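Local coordinates for protein serine--tRNA ligase, cytoplasmic (Candida albicans, PDB 3QO7) that attaches serine to tRNA(Ser) in two steps, activating the amino acid with ATP to Ser-AMP and then transferring it to the tRNA acceptor end, at residues A[174-179]-A[292-297]; A[241-246]-A[276-281]; A[272-277]-A[297-302]. All coordinates share one frame; numbering follows the deposited sequence.

Contact 1 of 3, residues A[174-179]-A[292-297]; sequences GHRGYF and IFRVHA. With ATP (adenosine-5'-triphosphate), chain B.
Tyr178 lays its ring against Ile292 and Val295 at the end of the motif 2 loop, the connection between the two motif 2 strands of the class II synthetase core. This half of the contact is buried and close-packed. Ile292 CG2 stands over one face of the ring, a CH-pi contact 3.9 Å from the Tyr178 centroid, and Val295 CG2 reaches Tyr178 CE2 at 3.8 Å. With Tyr178 CG between its backbone N and carbonyl carbon (chi1 66°), the ring runs across to the other segment, and its OH donates to Ala297 O over 2.8 Å; Glu409 OE2 is a second, weak partner.

Toward solvent the packing thins. A type II turn from Gly174 to Gly177 puts His175 and Arg176 at its corners. Arg176 CG lies over the centre of the His175 ring, and the bend at chi2 (-75°) turns the chain toward Arg294. There the guanidinium sets an edge to Arg294 O, though NH1 is modelled so near that the bond's geometry is doubtful. The imidazoles of His175 and His296 meet rim to rim with planes 57° apart, sharing a hydrogen bond between His175 ND1 and His296 NE2 (3.1 Å), while Arg279 O holds His296 ND1. One water spans Arg176 O and His296 N. On the nucleotide side, the loop grips adenine through its backbone: Val295 N donates nearly straight to ATP N1 at 3.1 Å, and ATP N6 donates to Val295 O at 2.9 Å.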
loop_
_atom_site.group_PDB
_atom_site.type_symbol
_atom_site.label_atom_id
_atom_site.label_comp_id
_atom_site.label_asym_id
_atom_site.label_seq_id
_atom_site.Cartn_x
_atom_site.Cartn_y
_atom_site.Cartn_z
ATOM N N GLY A 174 -8.714 -4.548 -11.436
ATOM C CA GLY A 174 -10.148 -4.337 -11.401
ATOM C C GLY A 174 -10.562 -2.881 -11.505
ATOM O O GLY A 174 -9.848 -2.056 -12.068
ATOM N N HIS A 175 -11.734 -2.585 -10.954
ATOM C CA HIS A 175 -12.409 -1.285 -11.033
ATOM C C HIS A 175 -11.494 -0.102 -10.689
ATOM O O HIS A 175 -10.976 -0.012 -9.583
ATOM C CB HIS A 175 -13.619 -1.346 -10.079
ATOM C CG HIS A 175 -14.474 -0.119 -10.064
ATOM N ND1 HIS A 175 -14.615 0.670 -8.942
ATOM C CD2 HIS A 175 -15.271 0.429 -11.015
ATOM C CE1 HIS A 175 -15.440 1.668 -9.212
ATOM N NE2 HIS A 175 -15.855 1.543 -10.462
ATOM N N ARG A 176 -11.291 0.799 -11.643
ATOM C CA ARG A 176 -10.489 1.997 -11.408
ATOM C C ARG A 176 -9.005 1.724 -11.189
ATOM O O ARG A 176 -8.279 2.597 -10.712
ATOM C CB ARG A 176 -11.015 2.767 -10.198
ATOM C CG ARG A 176 -12.444 3.227 -10.318
ATOM C CD ARG A 176 -12.587 4.399 -11.251
ATOM N NE ARG A 176 -13.995 4.755 -11.392
ATOM C CZ ARG A 176 -14.628 5.649 -10.635
ATOM N NH1 ARG A 176 -13.969 6.290 -9.685
ATOM N NH2 ARG A 176 -15.918 5.913 -10.832
ATOM N N GLY A 177 -8.542 0.522 -11.503
ATOM C CA GLY A 177 -7.127 0.241 -11.368
ATOM C C GLY A 177 -6.337 0.966 -12.430
ATOM O O GLY A 177 -6.817 1.145 -13.540
ATOM N N TYR A 178 -5.122 1.379 -12.115
ATOM C CA TYR A 178 -4.330 2.107 -13.097
ATOM C C TYR A 178 -2.824 1.991 -12.815
ATOM O O TYR A 178 -2.401 1.774 -11.668
ATOM C CB TYR A 178 -4.757 3.589 -13.122
ATOM C CG TYR A 178 -4.418 4.304 -11.819
ATOM C CD1 TYR A 178 -3.222 4.989 -11.672
ATOM C CD2 TYR A 178 -5.272 4.245 -10.721
ATOM C CE1 TYR A 178 -2.895 5.626 -10.467
ATOM C CE2 TYR A 178 -4.953 4.871 -9.519
ATOM C CZ TYR A 178 -3.760 5.558 -9.396
ATOM O OH TYR A 178 -3.426 6.182 -8.208
ATOM N N PHE A 179 -2.026 2.120 -13.875
ATOM C CA PHE A 179 -0.603 2.395 -13.751
ATOM C C PHE A 179 -0.383 3.852 -14.103
ATOM O O PHE A 179 -1.066 4.387 -14.969
ATOM C CB PHE A 179 0.198 1.607 -14.773
ATOM C CG PHE A 179 0.178 0.125 -14.578
ATOM C CD1 PHE A 179 1.323 -0.540 -14.109
ATOM C CD2 PHE A 179 -0.963 -0.615 -14.896
ATOM C CE1 PHE A 179 1.316 -1.919 -13.956
ATOM C CE2 PHE A 179 -0.978 -1.997 -14.736
ATOM C CZ PHE A 179 0.162 -2.653 -14.277
ATOM N N ILE A 292 -7.911 9.423 -12.950
ATOM C CA ILE A 292 -7.324 9.206 -11.638
ATOM C C ILE A 292 -7.829 10.220 -10.602
ATOM O O ILE A 292 -7.148 10.536 -9.626
ATOM C CB ILE A 292 -5.759 9.219 -11.671
ATOM C CG1 ILE A 292 -5.198 10.579 -12.100
ATOM C CG2 ILE A 292 -5.180 8.089 -12.550
ATOM C CD1 ILE A 292 -3.623 10.548 -12.173
ATOM N N PHE A 293 -9.034 10.722 -10.828
ATOM C CA PHE A 293 -9.641 11.666 -9.927
ATOM C C PHE A 293 -10.270 11.007 -8.702
ATOM O O PHE A 293 -10.130 11.493 -7.592
ATOM C CB PHE A 293 -10.708 12.479 -10.667
ATOM C CG PHE A 293 -11.341 13.513 -9.817
ATOM C CD1 PHE A 293 -10.774 14.767 -9.703
ATOM C CD2 PHE A 293 -12.458 13.215 -9.072
ATOM C CE1 PHE A 293 -11.336 15.728 -8.887
ATOM C CE2 PHE A 293 -13.032 14.170 -8.257
ATOM C CZ PHE A 293 -12.471 15.432 -8.164
ATOM N N ARG A 294 -11.007 9.927 -8.913
ATOM C CA ARG A 294 -11.646 9.194 -7.830
ATOM C C ARG A 294 -11.242 7.745 -8.062
ATOM O O ARG A 294 -11.751 7.093 -8.967
ATOM C CB ARG A 294 -13.177 9.394 -7.890
ATOM C CG ARG A 294 -14.018 9.022 -6.609
ATOM C CD ARG A 294 -13.705 9.893 -5.363
ATOM N NE ARG A 294 -14.687 10.960 -5.105
ATOM C CZ ARG A 294 -14.663 11.786 -4.049
ATOM N NH1 ARG A 294 -15.596 12.725 -3.906
ATOM N NH2 ARG A 294 -13.709 11.679 -3.127
ATOM N N VAL A 295 -10.269 7.272 -7.288
ATOM C CA VAL A 295 -9.700 5.931 -7.466
ATOM C C VAL A 295 -9.556 5.226 -6.112
ATOM O O VAL A 295 -9.811 5.835 -5.072
ATOM C CB VAL A 295 -8.330 5.980 -8.216
ATOM C CG1 VAL A 295 -8.527 6.334 -9.691
ATOM C CG2 VAL A 295 -7.383 6.977 -7.549
ATOM N N HIS A 296 -9.160 3.953 -6.101
ATOM C CA HIS A 296 -9.084 3.195 -4.822
ATOM C C HIS A 296 -7.768 3.337 -4.049
ATOM O O HIS A 296 -7.719 3.084 -2.845
ATOM C CB HIS A 296 -9.351 1.717 -5.045
ATOM C CG HIS A 296 -10.726 1.428 -5.540
ATOM N ND1 HIS A 296 -11.846 1.549 -4.742
ATOM C CD2 HIS A 296 -11.170 1.047 -6.758
ATOM C CE1 HIS A 296 -12.917 1.246 -5.446
ATOM N NE2 HIS A 296 -12.535 0.933 -6.670
ATOM N N ALA A 297 -6.719 3.747 -4.751
ATOM C CA ALA A 297 -5.397 3.938 -4.164
ATOM C C ALA A 297 -4.756 5.216 -4.718
ATOM O O ALA A 297 -4.865 5.532 -5.926
ATOM C CB ALA A 297 -4.533 2.753 -4.469
HETATM P PG ATP B . -15.275 15.004 1.445
HETATM O O1G ATP B . -16.245 14.412 2.441
HETATM O O2G ATP B . -14.674 13.993 0.490
HETATM O O3G ATP B . -15.791 16.260 0.782
HETATM P PB ATP B . -13.324 14.573 3.414
HETATM O O1B ATP B . -14.026 13.234 3.420
HETATM O O2B ATP B . -13.113 15.320 4.704
HETATM O O3B ATP B . -14.012 15.523 2.321
HETATM P PA ATP B . -11.128 13.031 2.557
HETATM O O1A ATP B . -12.159 11.938 2.322
HETATM O O2A ATP B . -10.123 12.935 3.684
HETATM O O3A ATP B . -11.880 14.436 2.744
HETATM O "O5'" ATP B . -10.453 13.511 1.175
HETATM C "C5'" ATP B . -9.816 14.791 1.178
HETATM C "C4'" ATP B . -9.002 14.897 -0.089
HETATM O "O4'" ATP B . -8.555 13.593 -0.490
HETATM C "C3'" ATP B . -9.910 15.369 -1.182
HETATM O "O3'" ATP B . -9.769 16.786 -1.293
HETATM C "C2'" ATP B . -9.452 14.617 -2.416
HETATM O "O2'" ATP B . -8.523 15.440 -3.129
HETATM C "C1'" ATP B . -8.721 13.389 -1.895
HETATM N N9 ATP B . -9.505 12.147 -2.172
HETATM C C8 ATP B . -10.529 11.693 -1.425
HETATM N N7 ATP B . -11.038 10.539 -1.936
HETATM C C5 ATP B . -10.336 10.235 -3.046
HETATM C C6 ATP B . -10.355 9.150 -4.059
HETATM N N6 ATP B . -11.259 8.139 -3.967
HETATM N N1 ATP B . -9.452 9.192 -5.060
HETATM C C2 ATP B . -8.549 10.182 -5.152
HETATM N N3 ATP B . -8.474 11.195 -4.261
HETATM C C4 ATP B . -9.324 11.289 -3.201
HETATM O O HOH W 1 -7.558 2.387 -8.047
#

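Contact 2 of 3, residues A[241-246]-A[276-281]; sequences KYLIAT and SCFRRE. With ATP (adenosine-5'-triphosphate), chain B.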
loop_
_atom_site.group_PDB
_atom_site.type_symbol
_atom_site.label_atom_id
_atom_site.label_comp_id
_atom_site.label_asym_id
_atom_site.label_seq_id
_atom_site.Cartn_x
_atom_site.Cartn_y
_atom_site.Cartn_z
ATOM N N LYS A 241 -5.694 -6.543 9.875
ATOM C CA LYS A 241 -5.380 -5.132 9.993
ATOM C C LYS A 241 -6.234 -4.416 8.973
ATOM O O LYS A 241 -6.992 -5.041 8.226
ATOM C CB LYS A 241 -3.906 -4.880 9.693
ATOM C CG LYS A 241 -2.944 -5.724 10.481
ATOM C CD LYS A 241 -1.512 -5.457 10.053
ATOM C CE LYS A 241 -0.527 -6.356 10.807
ATOM N NZ LYS A 241 -0.561 -6.202 12.292
ATOM N N TYR A 242 -6.110 -3.103 8.939
ATOM C CA TYR A 242 -6.753 -2.317 7.911
ATOM C C TYR A 242 -5.699 -1.630 7.074
ATOM O O TYR A 242 -4.603 -1.345 7.558
ATOM C CB TYR A 242 -7.693 -1.290 8.542
ATOM C CG TYR A 242 -8.857 -1.962 9.217
ATOM C CD1 TYR A 242 -9.937 -2.424 8.480
ATOM C CD2 TYR A 242 -8.859 -2.172 10.581
ATOM C CE1 TYR A 242 -10.994 -3.060 9.083
ATOM C CE2 TYR A 242 -9.913 -2.808 11.199
ATOM C CZ TYR A 242 -10.979 -3.254 10.447
ATOM O OH TYR A 242 -12.029 -3.892 11.073
ATOM N N LEU A 243 -6.007 -1.401 5.802
ATOM C CA LEU A 243 -5.243 -0.424 5.070
ATOM C C LEU A 243 -5.838 0.939 5.448
ATOM O O LEU A 243 -7.071 1.089 5.583
ATOM C CB LEU A 243 -5.316 -0.697 3.576
ATOM C CG LEU A 243 -4.568 -1.955 3.129
ATOM C CD1 LEU A 243 -4.890 -2.293 1.692
ATOM C CD2 LEU A 243 -3.060 -1.769 3.329
ATOM N N ILE A 244 -4.968 1.918 5.660
ATOM C CA ILE A 244 -5.422 3.250 6.029
ATOM C C ILE A 244 -6.098 3.970 4.844
ATOM O O ILE A 244 -5.751 3.753 3.676
ATOM C CB ILE A 244 -4.269 4.124 6.571
ATOM C CG1 ILE A 244 -3.334 4.551 5.452
ATOM C CG2 ILE A 244 -3.474 3.384 7.679
ATOM C CD1 ILE A 244 -2.075 5.238 5.964
ATOM N N ALA A 245 -7.073 4.815 5.162
ATOM C CA ALA A 245 -7.714 5.687 4.193
ATOM C C ALA A 245 -6.956 6.999 4.011
ATOM O O ALA A 245 -7.185 7.711 3.050
ATOM C CB ALA A 245 -9.112 5.988 4.637
ATOM N N THR A 246 -6.070 7.317 4.952
ATOM C CA THR A 246 -5.348 8.590 4.986
ATOM C C THR A 246 -4.329 8.504 6.115
ATOM O O THR A 246 -4.593 7.861 7.148
ATOM C CB THR A 246 -6.287 9.792 5.271
ATOM O OG1 THR A 246 -5.508 10.913 5.720
ATOM C CG2 THR A 246 -7.357 9.449 6.351
ATOM N N SER A 276 0.480 6.349 0.994
ATOM C CA SER A 276 -0.626 5.988 0.117
ATOM C C SER A 276 -1.901 5.804 0.958
ATOM O O SER A 276 -1.840 5.683 2.182
ATOM C CB SER A 276 -0.306 4.741 -0.706
ATOM O OG SER A 276 0.856 4.978 -1.478
ATOM N N CYS A 277 -3.046 5.804 0.289
ATOM C CA CYS A 277 -4.342 5.840 0.937
ATOM C C CYS A 277 -5.189 4.907 0.127
ATOM O O CYS A 277 -5.049 4.867 -1.098
ATOM C CB CYS A 277 -4.958 7.246 0.866
ATOM S SG CYS A 277 -3.920 8.552 1.557
ATOM N N PHE A 278 -6.066 4.170 0.804
ATOM C CA PHE A 278 -6.845 3.123 0.162
ATOM C C PHE A 278 -8.299 3.286 0.530
ATOM O O PHE A 278 -8.651 3.424 1.714
ATOM C CB PHE A 278 -6.296 1.728 0.511
ATOM C CG PHE A 278 -4.851 1.556 0.122
ATOM C CD1 PHE A 278 -4.506 1.011 -1.107
ATOM C CD2 PHE A 278 -3.833 2.013 0.960
ATOM C CE1 PHE A 278 -3.159 0.898 -1.488
ATOM C CE2 PHE A 278 -2.506 1.920 0.589
ATOM C CZ PHE A 278 -2.161 1.352 -0.643
ATOM N N ARG A 279 -9.145 3.305 -0.495
ATOM C CA ARG A 279 -10.569 3.494 -0.276
ATOM C C ARG A 279 -11.408 2.484 -1.036
ATOM O O ARG A 279 -11.315 2.401 -2.258
ATOM C CB ARG A 279 -10.949 4.916 -0.649
ATOM C CG ARG A 279 -10.252 5.945 0.217
ATOM C CD ARG A 279 -11.117 7.174 0.443
ATOM N NE ARG A 279 -10.372 8.211 1.146
ATOM C CZ ARG A 279 -10.743 9.488 1.199
ATOM N NH1 ARG A 279 -11.861 9.883 0.585
ATOM N NH2 ARG A 279 -9.985 10.365 1.863
ATOM N N ARG A 280 -12.224 1.715 -0.315
ATOM C CA ARG A 280 -13.115 0.749 -0.972
ATOM C C ARG A 280 -14.126 1.423 -1.872
ATOM O O ARG A 280 -14.544 0.840 -2.864
ATOM C CB ARG A 280 -13.869 -0.111 0.035
ATOM C CG ARG A 280 -12.980 -0.930 0.925
ATOM C CD ARG A 280 -13.778 -1.986 1.649
ATOM N NE ARG A 280 -14.688 -2.623 0.720
ATOM C CZ ARG A 280 -15.928 -2.963 1.035
ATOM N NH1 ARG A 280 -16.366 -2.724 2.267
ATOM N NH2 ARG A 280 -16.721 -3.532 0.126
ATOM N N GLU A 281 -14.525 2.643 -1.513
ATOM C CA GLU A 281 -15.506 3.408 -2.276
ATOM C C GLU A 281 -14.873 4.388 -3.258
ATOM O O GLU A 281 -14.188 5.345 -2.875
ATOM C CB GLU A 281 -16.428 4.172 -1.329
ATOM C CG GLU A 281 -17.395 3.296 -0.568
ATOM C CD GLU A 281 -18.378 2.604 -1.490
ATOM O OE1 GLU A 281 -19.427 3.220 -1.811
ATOM O OE2 GLU A 281 -18.092 1.452 -1.898
HETATM P PG ATP B . -15.275 15.004 1.445
HETATM O O1G ATP B . -16.245 14.412 2.441
HETATM O O2G ATP B . -14.674 13.993 0.490
HETATM O O3G ATP B . -15.791 16.260 0.782
HETATM P PB ATP B . -13.324 14.573 3.414
HETATM O O1B ATP B . -14.026 13.234 3.420
HETATM O O2B ATP B . -13.113 15.320 4.704
HETATM O O3B ATP B . -14.012 15.523 2.321
HETATM P PA ATP B . -11.128 13.031 2.557
HETATM O O1A ATP B . -12.159 11.938 2.322
HETATM O O2A ATP B . -10.123 12.935 3.684
HETATM O O3A ATP B . -11.880 14.436 2.744
HETATM O "O5'" ATP B . -10.453 13.511 1.175
HETATM C "C5'" ATP B . -9.816 14.791 1.178
HETATM C "C4'" ATP B . -9.002 14.897 -0.089
HETATM O "O4'" ATP B . -8.555 13.593 -0.490
HETATM C "C3'" ATP B . -9.910 15.369 -1.182
HETATM O "O3'" ATP B . -9.769 16.786 -1.293
HETATM C "C2'" ATP B . -9.452 14.617 -2.416
HETATM O "O2'" ATP B . -8.523 15.440 -3.129
HETATM C "C1'" ATP B . -8.721 13.389 -1.895
HETATM N N9 ATP B . -9.505 12.147 -2.172
HETATM C C8 ATP B . -10.529 11.693 -1.425
HETATM N N7 ATP B . -11.038 10.539 -1.936
HETATM C C5 ATP B . -10.336 10.235 -3.046
HETATM C C6 ATP B . -10.355 9.150 -4.059
HETATM N N6 ATP B . -11.259 8.139 -3.967
HETATM N N1 ATP B . -9.452 9.192 -5.060
HETATM C C2 ATP B . -8.549 10.182 -5.152
HETATM N N3 ATP B . -8.474 11.195 -4.261
HETATM C C4 ATP B . -9.324 11.289 -3.201
HETATM O O HOH W 2 -8.407 1.264 3.223
#
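Leu243 and Phe278 meet where strand 239-243 runs out against the first motif 2 strand of the class II catalytic core, the two touching parts heading 103° apart. Leu243 CD1 lies 4.1 Å above the plane of the Phe278 ring, displaced toward its rim, and Leu243 CB is 4.0 Å from Phe278 CB. Ile244 O comes to the same ring from the edge, in its plane. That carbonyl also accepts from Phe278 N, at 2.9 Å and in the carbonyl plane, while a water joins Leu243 O to Phe278 O. Met212 of the second subunit packs on Leu243, so this apolar corner lies close to the dimer interface.

Cys277 turns to the Ala245-Thr246 side. Its SG, beside the backbone N (chi1 -56°), ends 3.7 Å from Thr246 CA. Thr246 opens the Thr-Ser-Glu stretch that probably binds serine, and its OG1 caps Glu248 N.

Arg279 crosses Ala245 on its way to the nucleotide. Its guanidinium presents an edge to Ala245 O and a face to ATP N7. Its end reaches the alpha-phosphate, as expected of the motif 2 arginine. The exact placing of its tip is doubtful, since NH2 is modelled too near the phosphorus; the bond from Arg279 NH1 to ATP O1A, 2.7 Å long, is weak and bent to 124°.

Contact 3 of 3, residues A[272-277]-A[297-302]; sequences AGYSSC and AFEKIE. With ATP (adenosine-5'-triphosphate), chain B.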
loop_
_atom_site.group_PDB
_atom_site.type_symbol
_atom_site.label_atom_id
_atom_site.label_comp_id
_atom_site.label_asym_id
_atom_site.label_seq_id
_atom_site.Cartn_x
_atom_site.Cartn_y
_atom_site.Cartn_z
ATOM N N ALA A 272 4.080 16.838 8.370
ATOM C CA ALA A 272 3.795 16.726 6.947
ATOM C C ALA A 272 3.693 15.253 6.657
ATOM O O ALA A 272 4.704 14.611 6.353
ATOM C CB ALA A 272 4.924 17.356 6.107
ATOM N N GLY A 273 2.490 14.703 6.785
ATOM C CA GLY A 273 2.283 13.275 6.615
ATOM C C GLY A 273 2.329 12.899 5.142
ATOM O O GLY A 273 1.818 13.627 4.289
ATOM N N TYR A 274 2.975 11.786 4.832
ATOM C CA TYR A 274 2.963 11.257 3.479
ATOM C C TYR A 274 2.666 9.782 3.533
ATOM O O TYR A 274 3.331 9.057 4.282
ATOM C CB TYR A 274 4.313 11.445 2.746
ATOM C CG TYR A 274 4.411 10.519 1.550
ATOM C CD1 TYR A 274 3.457 10.582 0.519
ATOM C CD2 TYR A 274 5.397 9.548 1.464
ATOM C CE1 TYR A 274 3.500 9.723 -0.586
ATOM C CE2 TYR A 274 5.454 8.661 0.356
ATOM C CZ TYR A 274 4.502 8.762 -0.664
ATOM O OH TYR A 274 4.544 7.915 -1.760
ATOM N N SER A 275 1.701 9.327 2.739
ATOM C CA SER A 275 1.493 7.891 2.585
ATOM C C SER A 275 0.643 7.617 1.361
ATOM O O SER A 275 0.147 8.548 0.759
ATOM C CB SER A 275 0.784 7.322 3.802
ATOM O OG SER A 275 -0.581 7.656 3.773
ATOM N N SER A 276 0.480 6.349 0.994
ATOM C CA SER A 276 -0.626 5.988 0.117
ATOM C C SER A 276 -1.901 5.804 0.958
ATOM O O SER A 276 -1.840 5.683 2.182
ATOM C CB SER A 276 -0.306 4.741 -0.706
ATOM O OG SER A 276 0.856 4.978 -1.478
ATOM N N CYS A 277 -3.046 5.804 0.289
ATOM C CA CYS A 277 -4.342 5.840 0.937
ATOM C C CYS A 277 -5.189 4.907 0.127
ATOM O O CYS A 277 -5.049 4.867 -1.098
ATOM C CB CYS A 277 -4.958 7.246 0.866
ATOM S SG CYS A 277 -3.920 8.552 1.557
ATOM N N ALA A 297 -6.719 3.747 -4.751
ATOM C CA ALA A 297 -5.397 3.938 -4.164
ATOM C C ALA A 297 -4.756 5.216 -4.718
ATOM O O ALA A 297 -4.865 5.532 -5.926
ATOM C CB ALA A 297 -4.533 2.753 -4.469
ATOM N N PHE A 298 -4.103 5.964 -3.839
ATOM C CA PHE A 298 -3.497 7.233 -4.257
ATOM C C PHE A 298 -2.616 7.772 -3.143
ATOM O O PHE A 298 -2.650 7.271 -2.011
ATOM C CB PHE A 298 -4.575 8.265 -4.627
ATOM C CG PHE A 298 -5.546 8.553 -3.495
ATOM C CD1 PHE A 298 -5.274 9.560 -2.554
ATOM C CD2 PHE A 298 -6.697 7.798 -3.341
ATOM C CE1 PHE A 298 -6.155 9.826 -1.497
ATOM C CE2 PHE A 298 -7.566 8.043 -2.276
ATOM C CZ PHE A 298 -7.294 9.064 -1.352
ATOM N N GLU A 299 -1.825 8.790 -3.454
ATOM C CA GLU A 299 -0.940 9.350 -2.446
ATOM C C GLU A 299 -1.448 10.685 -1.918
ATOM O O GLU A 299 -2.135 11.445 -2.626
ATOM C CB GLU A 299 0.486 9.456 -2.972
ATOM C CG GLU A 299 1.143 8.083 -3.197
ATOM C CD GLU A 299 0.527 7.361 -4.380
ATOM O OE1 GLU A 299 0.568 7.962 -5.492
ATOM O OE2 GLU A 299 -0.019 6.228 -4.188
ATOM N N LYS A 300 -1.130 10.965 -0.661
ATOM C CA LYS A 300 -1.595 12.189 -0.031
ATOM C C LYS A 300 -0.508 12.747 0.880
ATOM O O LYS A 300 0.025 12.030 1.721
ATOM C CB LYS A 300 -2.892 11.906 0.743
ATOM C CG LYS A 300 -3.641 13.115 1.255
ATOM C CD LYS A 300 -4.788 12.708 2.197
ATOM C CE LYS A 300 -6.106 12.483 1.454
ATOM N NZ LYS A 300 -7.273 12.358 2.399
ATOM N N ILE A 301 -0.135 14.003 0.655
ATOM C CA ILE A 301 0.567 14.779 1.665
ATOM C C ILE A 301 -0.478 15.437 2.560
ATOM O O ILE A 301 -1.316 16.213 2.097
ATOM C CB ILE A 301 1.439 15.869 1.065
ATOM C CG1 ILE A 301 2.433 15.262 0.082
ATOM C CG2 ILE A 301 2.143 16.658 2.189
ATOM C CD1 ILE A 301 3.314 14.242 0.729
ATOM N N GLU A 302 -0.422 15.114 3.845
ATOM C CA GLU A 302 -1.430 15.531 4.800
ATOM C C GLU A 302 -0.830 16.458 5.884
ATOM O O GLU A 302 0.227 16.179 6.397
ATOM C CB GLU A 302 -1.998 14.279 5.441
ATOM C CG GLU A 302 -3.087 14.550 6.437
ATOM C CD GLU A 302 -4.438 14.775 5.796
ATOM O OE1 GLU A 302 -4.521 14.766 4.540
ATOM O OE2 GLU A 302 -5.423 14.952 6.561
HETATM P PG ATP B . -15.275 15.004 1.445
HETATM O O1G ATP B . -16.245 14.412 2.441
HETATM O O2G ATP B . -14.674 13.993 0.490
HETATM O O3G ATP B . -15.791 16.260 0.782
HETATM P PB ATP B . -13.324 14.573 3.414
HETATM O O1B ATP B . -14.026 13.234 3.420
HETATM O O2B ATP B . -13.113 15.320 4.704
HETATM O O3B ATP B . -14.012 15.523 2.321
HETATM P PA ATP B . -11.128 13.031 2.557
HETATM O O1A ATP B . -12.159 11.938 2.322
HETATM O O2A ATP B . -10.123 12.935 3.684
HETATM O O3A ATP B . -11.880 14.436 2.744
HETATM O "O5'" ATP B . -10.453 13.511 1.175
HETATM C "C5'" ATP B . -9.816 14.791 1.178
HETATM C "C4'" ATP B . -9.002 14.897 -0.089
HETATM O "O4'" ATP B . -8.555 13.593 -0.490
HETATM C "C3'" ATP B . -9.910 15.369 -1.182
HETATM O "O3'" ATP B . -9.769 16.786 -1.293
HETATM C "C2'" ATP B . -9.452 14.617 -2.416
HETATM O "O2'" ATP B . -8.523 15.440 -3.129
HETATM C "C1'" ATP B . -8.721 13.389 -1.895
HETATM N N9 ATP B . -9.505 12.147 -2.172
HETATM C C8 ATP B . -10.529 11.693 -1.425
HETATM N N7 ATP B . -11.038 10.539 -1.936
HETATM C C5 ATP B . -10.336 10.235 -3.046
HETATM C C6 ATP B . -10.355 9.150 -4.059
HETATM N N6 ATP B . -11.259 8.139 -3.967
HETATM N N1 ATP B . -9.452 9.192 -5.060
HETATM C C2 ATP B . -8.549 10.182 -5.152
HETATM N N3 ATP B . -8.474 11.195 -4.261
HETATM C C4 ATP B . -9.324 11.289 -3.201
HETATM O O HOH W 3 -1.350 10.346 3.397
#
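Cys277 and Phe298 meet directly under the adenine of ATP. Cys277 CB rests over one face of the Phe298 ring, 3.9 Å from its centroid in a CH-pi contact, and the sulfur lies obliquely beside it. The opposite face carries the purine, with ATP N3 over the ring centre and 3.6 Å above its plane. Phe298 CG stands between its backbone N and carbonyl carbon (chi1 58°), an orientation that swings the ring back beneath Cys277. Next to it, Lys300 CB touches Cys277 SG, and the chain bends at chi3 to bring Lys300 NZ within 3.2 Å of ATP O2A. Arg279 approaches the same phosphate, so two cations gather round it.

These groups are set by the two motif 2 strands, antiparallel at 156°. Gly273 with Glu302, Ser275 with Lys300 and Cys277 with Phe298 are hydrogen-bonded pairs. Gly273 and Glu302 bond both ways at 2.7 Å between Gly273 N and Glu302 O and between Glu302 N and Gly273 O. Cys277 N to Phe298 O is weak, as is Ser275 N to Lys300 O, and a water donates to both Ser275 OG and Lys300 O. The side chain of Glu302 shares the nucleotide face of the sheet and probably binds serine.

On the other face, Tyr274 and Glu299 run side by side, ring and carboxylate planes 71° apart. Glu299 OE2 is 3.1 Å from Ser276 OG, and Asn188 binds OE1. Ile301 CD1 fills in against Tyr274 CB at 3.6 Å.

Helix 183-201 covers that second face, Ile192 meeting Tyr274 and Leu196 meeting Ile301, while Gln189 of the second subunit also packs on Tyr274. In the sheet, strand 297-307 lies between 269-278 and 399-407, and 269-278 runs parallel to 205-208 on its far side.

How the contacts relate
All three contacts touch the same ATP and involve the motif 2 hairpin. Contact 3 is its paired strands, contact 1 packs on the end of the loop joining them, and contact 2 joins the first strand to the probable serine-binding segment. Contacts 2 and 3 have centres 10 Å apart and share Ser276 and Cys277; contacts 1 and 3 share Ala297, their centres 15 Å apart. Contact 1 joins contact 2 through a probable hydrogen bond from His296 ND1 to Arg279 O (2.7 Å). Around the nucleotide the tasks divide: contact 1 reads the adenine edge, contact 3 supports its face, and Arg279 and Lys300 bring contacts 2 and 3 together at the alpha-phosphate, though the placing of Arg279 NH2 is doubtful.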